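Local coordinates for protein malonyl-CoA decarboxylase (Rhodopseudomonas palustris, PDB 4KSA) that probably catalyses the decarboxylation of malonyl-CoA to acetyl-CoA and carbon dioxide, at residues A[198-201]-A[202-206]; A[400-403]-A[404-407]. One frame throughout, in Å; residues are numbered along the deposited sequence.

Overall arrangement
Interaction 1 (198-206) comes first along the chain and interaction 2 (400-407) follows nearly two hundred residues later. Each is the start of a short helix headed by a side-chain N-cap, D201 in one and S400 in the other. Their centres are 25 Å apart and their nearest atoms about 11 Å apart, so they do not touch. Both fall within the C-terminal family region, whose mixed sheet and surrounding helices are consistent with an acetyltransferase-like fold. Helix 202-209 precedes strand 214-220 toward one end of that sheet; helix 401-407 joins strands 411-416 and 389-394 at the other. Interaction 1 also reaches a second subunit, whereas interaction 2 packs within its own chain.

Interaction 1: A[198-201]-A[202-206]; sequences TIHD and WDDLR
With chi1 at 56°, D201 tucks CG between its backbone N and carbonyl carbon, which swings OD1 forward to D203 N; D204, chi1 -64°, holds CG beside its own N and sends OD2 back to H200 N. D201 is the N-cap of helix 202-209, while D204, in the first turn, ties the incoming loop back through H200 N. The D203 N to D201 OD1 bond is 2.7 Å long, and the donor meets the oxygen on its anti side, 35° out of the carboxylate plane. The return bond, H200 N to D204 OD2, is weak at 3.0 Å. D204 CB rests on I199 CG2, the two side chains passing head to tail. With an alanine in place of D204, H200 N would probably lose this acceptor and the preceding loop would be held less firmly against the first helical turn. Three acidic residues gather here, D201, D203 and D204, and the amide groups at the helix start probably ease their mutual repulsion. On the inner side W202 and L205 pack on I191 of helix 184-193, while the W202 ring stacks with W202 of the second subunit. Beside them, the I199 CD1 methyl touches L205 CD2 at 3.5 Å.

Interaction 2: A[400-403]-A[404-407]; sequences SPNG and MRQS
R405 folds back over P401 and N402 in the first turn of helix 401-407, a helix N-terminus with proline after the N-cap serine. Its CB lies near N402 O, and CG, set between the backbone N and the carbonyl carbon (chi1 81°), comes 3.2 Å from that same oxygen. CD runs past N402 O; the bend at chi3, 67°, then turns the chain toward the helix start. NE passes P401 O at 3.8 Å, and CZ stands 3.5 Å from N402 CA. One face of the guanidinium thus lies over P401 O and N402 CA, both offset toward its rim. At the tip, R405 NH1 comes 3.2 Å from N402 OD1, but the angle is too poor for a hydrogen bond. R405 NH2 lies nearest P401 O, at 3.6 Å, with P401 CB beyond. At the start of the helix, S400 OG caps G403 N at 3.1 Å with a nearly straight bond, 163°, and also bonds D398. M404 N to S400 O and Q406 N to N402 O continue the backbone pattern. The selenomethionine M404 packs on F344 and S407 OG bonds L410 O, setting this short helix between the neighbouring antiparallel strands 389-394 and 411-416, with Q406 backbone-bonded to A312 of helix 311-320.

Interaction 1: A[198-201]-A[202-206]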
loop_
_atom_site.group_PDB
_atom_site.type_symbol
_atom_site.label_atom_id
_atom_site.label_comp_id
_atom_site.label_asym_id
_atom_site.label_seq_id
_atom_site.Cartn_x
_atom_site.Cartn_y
_atom_site.Cartn_z
ATOM N N THR A 198 -17.022 15.956 -24.297
ATOM C CA THR A 198 -18.401 15.978 -23.803
ATOM C C THR A 198 -18.685 14.649 -23.113
ATOM O O THR A 198 -18.454 13.584 -23.686
ATOM C CB THR A 198 -19.424 16.156 -24.960
ATOM O OG1 THR A 198 -19.151 17.372 -25.671
ATOM C CG2 THR A 198 -20.848 16.201 -24.411
ATOM N N ILE A 199 -19.187 14.703 -21.885
ATOM C CA ILE A 199 -19.469 13.472 -21.162
ATOM C C ILE A 199 -20.810 13.486 -20.425
ATOM O O ILE A 199 -21.135 14.440 -19.709
ATOM C CB ILE A 199 -18.306 13.143 -20.176
ATOM C CG1 ILE A 199 -17.002 12.960 -20.967
ATOM C CG2 ILE A 199 -18.618 11.875 -19.393
ATOM C CD1 ILE A 199 -15.768 12.753 -20.116
ATOM N N HIS A 200 -21.579 12.413 -20.635
ATOM C CA HIS A 200 -22.901 12.216 -20.031
ATOM C C HIS A 200 -22.865 11.148 -18.938
ATOM O O HIS A 200 -22.778 11.474 -17.755
ATOM C CB HIS A 200 -23.919 11.818 -21.107
ATOM C CG HIS A 200 -24.551 12.985 -21.803
ATOM N ND1 HIS A 200 -23.815 13.996 -22.384
ATOM C CD2 HIS A 200 -25.852 13.304 -22.002
ATOM C CE1 HIS A 200 -24.636 14.889 -22.908
ATOM N NE2 HIS A 200 -25.877 14.493 -22.690
ATOM N N ASP A 201 -22.958 9.879 -19.323
ATOM C CA ASP A 201 -22.895 8.812 -18.332
ATOM C C ASP A 201 -21.497 8.199 -18.326
ATOM O O ASP A 201 -20.526 8.840 -18.731
ATOM C CB ASP A 201 -23.963 7.726 -18.581
ATOM C CG ASP A 201 -23.894 7.126 -19.972
ATOM O OD1 ASP A 201 -22.779 6.961 -20.508
ATOM O OD2 ASP A 201 -24.966 6.795 -20.521
ATOM N N TRP A 202 -21.392 6.957 -17.875
ATOM C CA TRP A 202 -20.099 6.298 -17.810
ATOM C C TRP A 202 -19.558 5.786 -19.146
ATOM O O TRP A 202 -18.351 5.585 -19.297
ATOM C CB TRP A 202 -20.160 5.175 -16.777
ATOM C CG TRP A 202 -20.425 5.718 -15.407
ATOM C CD1 TRP A 202 -21.631 6.093 -14.889
ATOM C CD2 TRP A 202 -19.445 6.030 -14.410
ATOM N NE1 TRP A 202 -21.464 6.620 -13.634
ATOM C CE2 TRP A 202 -20.132 6.594 -13.314
ATOM C CE3 TRP A 202 -18.052 5.888 -14.339
ATOM C CZ2 TRP A 202 -19.474 7.016 -12.153
ATOM C CZ3 TRP A 202 -17.397 6.307 -13.188
ATOM C CH2 TRP A 202 -18.111 6.865 -12.108
ATOM N N ASP A 203 -20.447 5.592 -20.113
ATOM C CA ASP A 203 -20.049 5.122 -21.436
ATOM C C ASP A 203 -19.199 6.194 -22.115
ATOM O O ASP A 203 -18.280 5.885 -22.875
ATOM C CB ASP A 203 -21.291 4.827 -22.276
ATOM C CG ASP A 203 -22.163 3.748 -21.661
ATOM O OD1 ASP A 203 -23.384 3.735 -21.941
ATOM O OD2 ASP A 203 -21.626 2.910 -20.905
ATOM N N ASP A 204 -19.517 7.453 -21.830
ATOM C CA ASP A 204 -18.791 8.589 -22.390
ATOM C C ASP A 204 -17.403 8.668 -21.774
ATOM O O ASP A 204 -16.396 8.708 -22.481
ATOM C CB ASP A 204 -19.527 9.893 -22.085
ATOM C CG ASP A 204 -20.886 9.963 -22.731
ATOM O OD1 ASP A 204 -21.637 8.966 -22.648
ATOM O OD2 ASP A 204 -21.207 11.020 -23.315
ATOM N N LEU A 205 -17.371 8.702 -20.445
ATOM C CA LEU A 205 -16.126 8.787 -19.693
ATOM C C LEU A 205 -15.229 7.599 -20.050
ATOM O O LEU A 205 -14.056 7.785 -20.387
ATOM C CB LEU A 205 -16.442 8.820 -18.182
ATOM C CG LEU A 205 -15.437 9.318 -17.128
ATOM C CD1 LEU A 205 -14.402 8.256 -16.849
ATOM C CD2 LEU A 205 -14.785 10.605 -17.596
ATOM N N ARG A 206 -15.781 6.386 -19.986
ATOM C CA ARG A 206 -15.001 5.193 -20.319
ATOM C C ARG A 206 -14.494 5.308 -21.749
ATOM O O ARG A 206 -13.344 4.963 -22.044
ATOM C CB ARG A 206 -15.833 3.911 -20.171
ATOM C CG ARG A 206 -15.167 2.708 -20.842
ATOM C CD ARG A 206 -15.556 1.359 -20.239
ATOM N NE ARG A 206 -16.953 0.976 -20.448
ATOM C CZ ARG A 206 -17.521 0.796 -21.637
ATOM N NH1 ARG A 206 -18.800 0.439 -21.715
ATOM N NH2 ARG A 206 -16.817 0.985 -22.750
#

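Interaction 2: A[400-403]-A[404-407]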
loop_
_atom_site.group_PDB
_atom_site.type_symbol
_atom_site.label_atom_id
_atom_site.label_comp_id
_atom_site.label_asym_id
_atom_site.label_seq_id
_atom_site.Cartn_x
_atom_site.Cartn_y
_atom_site.Cartn_z
ATOM N N SER A 400 -14.054 27.607 -33.228
ATOM C CA SER A 400 -15.266 27.308 -32.487
ATOM C C SER A 400 -15.797 28.673 -32.096
ATOM O O SER A 400 -15.020 29.584 -31.810
ATOM C CB SER A 400 -14.938 26.509 -31.228
ATOM O OG SER A 400 -14.117 27.274 -30.356
ATOM N N PRO A 401 -17.119 28.848 -32.098
ATOM C CA PRO A 401 -17.633 30.164 -31.718
ATOM C C PRO A 401 -16.980 30.719 -30.447
ATOM O O PRO A 401 -16.824 31.932 -30.300
ATOM C CB PRO A 401 -19.136 29.920 -31.575
ATOM C CG PRO A 401 -19.259 28.402 -31.461
ATOM C CD PRO A 401 -18.215 27.919 -32.401
ATOM N N ASN A 402 -16.578 29.832 -29.540
ATOM C CA ASN A 402 -15.938 30.260 -28.299
ATOM C C ASN A 402 -14.579 30.891 -28.534
ATOM O O ASN A 402 -14.364 32.062 -28.220
ATOM C CB ASN A 402 -15.763 29.081 -27.340
ATOM C CG ASN A 402 -14.805 29.400 -26.186
ATOM O OD1 ASN A 402 -15.025 30.340 -25.414
ATOM N ND2 ASN A 402 -13.731 28.613 -26.071
ATOM N N GLY A 403 -13.657 30.099 -29.072
ATOM C CA GLY A 403 -12.316 30.589 -29.335
ATOM C C GLY A 403 -12.313 31.899 -30.096
ATOM O O GLY A 403 -11.408 32.724 -29.943
HETATM N N MSE A 404 -13.340 32.094 -30.914
HETATM C CA MSE A 404 -13.465 33.300 -31.717
HETATM C C MSE A 404 -13.685 34.550 -30.857
HETATM O O MSE A 404 -13.115 35.606 -31.139
HETATM C CB MSE A 404 -14.608 33.122 -32.724
HETATM C CG MSE A 404 -14.454 33.921 -34.013
HETATM SE SE MSE A 404 -12.708 33.750 -34.887
HETATM C CE MSE A 404 -12.849 31.949 -35.578
ATOM N N ARG A 405 -14.495 34.432 -29.806
ATOM C CA ARG A 405 -14.768 35.576 -28.935
ATOM C C ARG A 405 -13.630 35.775 -27.952
ATOM O O ARG A 405 -13.409 36.869 -27.435
ATOM C CB ARG A 405 -16.076 35.363 -28.165
ATOM C CG ARG A 405 -15.961 34.488 -26.927
ATOM C CD ARG A 405 -17.322 34.276 -26.269
ATOM N NE ARG A 405 -18.224 33.482 -27.108
ATOM C CZ ARG A 405 -18.485 32.187 -26.929
ATOM N NH1 ARG A 405 -17.913 31.518 -25.932
ATOM N NH2 ARG A 405 -19.315 31.557 -27.753
ATOM N N GLN A 406 -12.900 34.696 -27.712
ATOM C CA GLN A 406 -11.788 34.699 -26.782
ATOM C C GLN A 406 -10.506 35.321 -27.353
ATOM O O GLN A 406 -9.871 36.161 -26.709
ATOM C CB GLN A 406 -11.541 33.261 -26.363
ATOM C CG GLN A 406 -10.851 33.088 -25.047
ATOM C CD GLN A 406 -11.243 31.782 -24.382
ATOM O OE1 GLN A 406 -11.069 30.699 -24.951
ATOM N NE2 GLN A 406 -11.789 31.879 -23.172
ATOM N N SER A 407 -10.142 34.922 -28.569
ATOM C CA SER A 407 -8.926 35.419 -29.203
ATOM C C SER A 407 -8.983 35.378 -30.726
ATOM O O SER A 407 -7.949 35.261 -31.377
ATOM C CB SER A 407 -7.744 34.571 -28.765
ATOM O OG SER A 407 -7.959 33.223 -29.154
#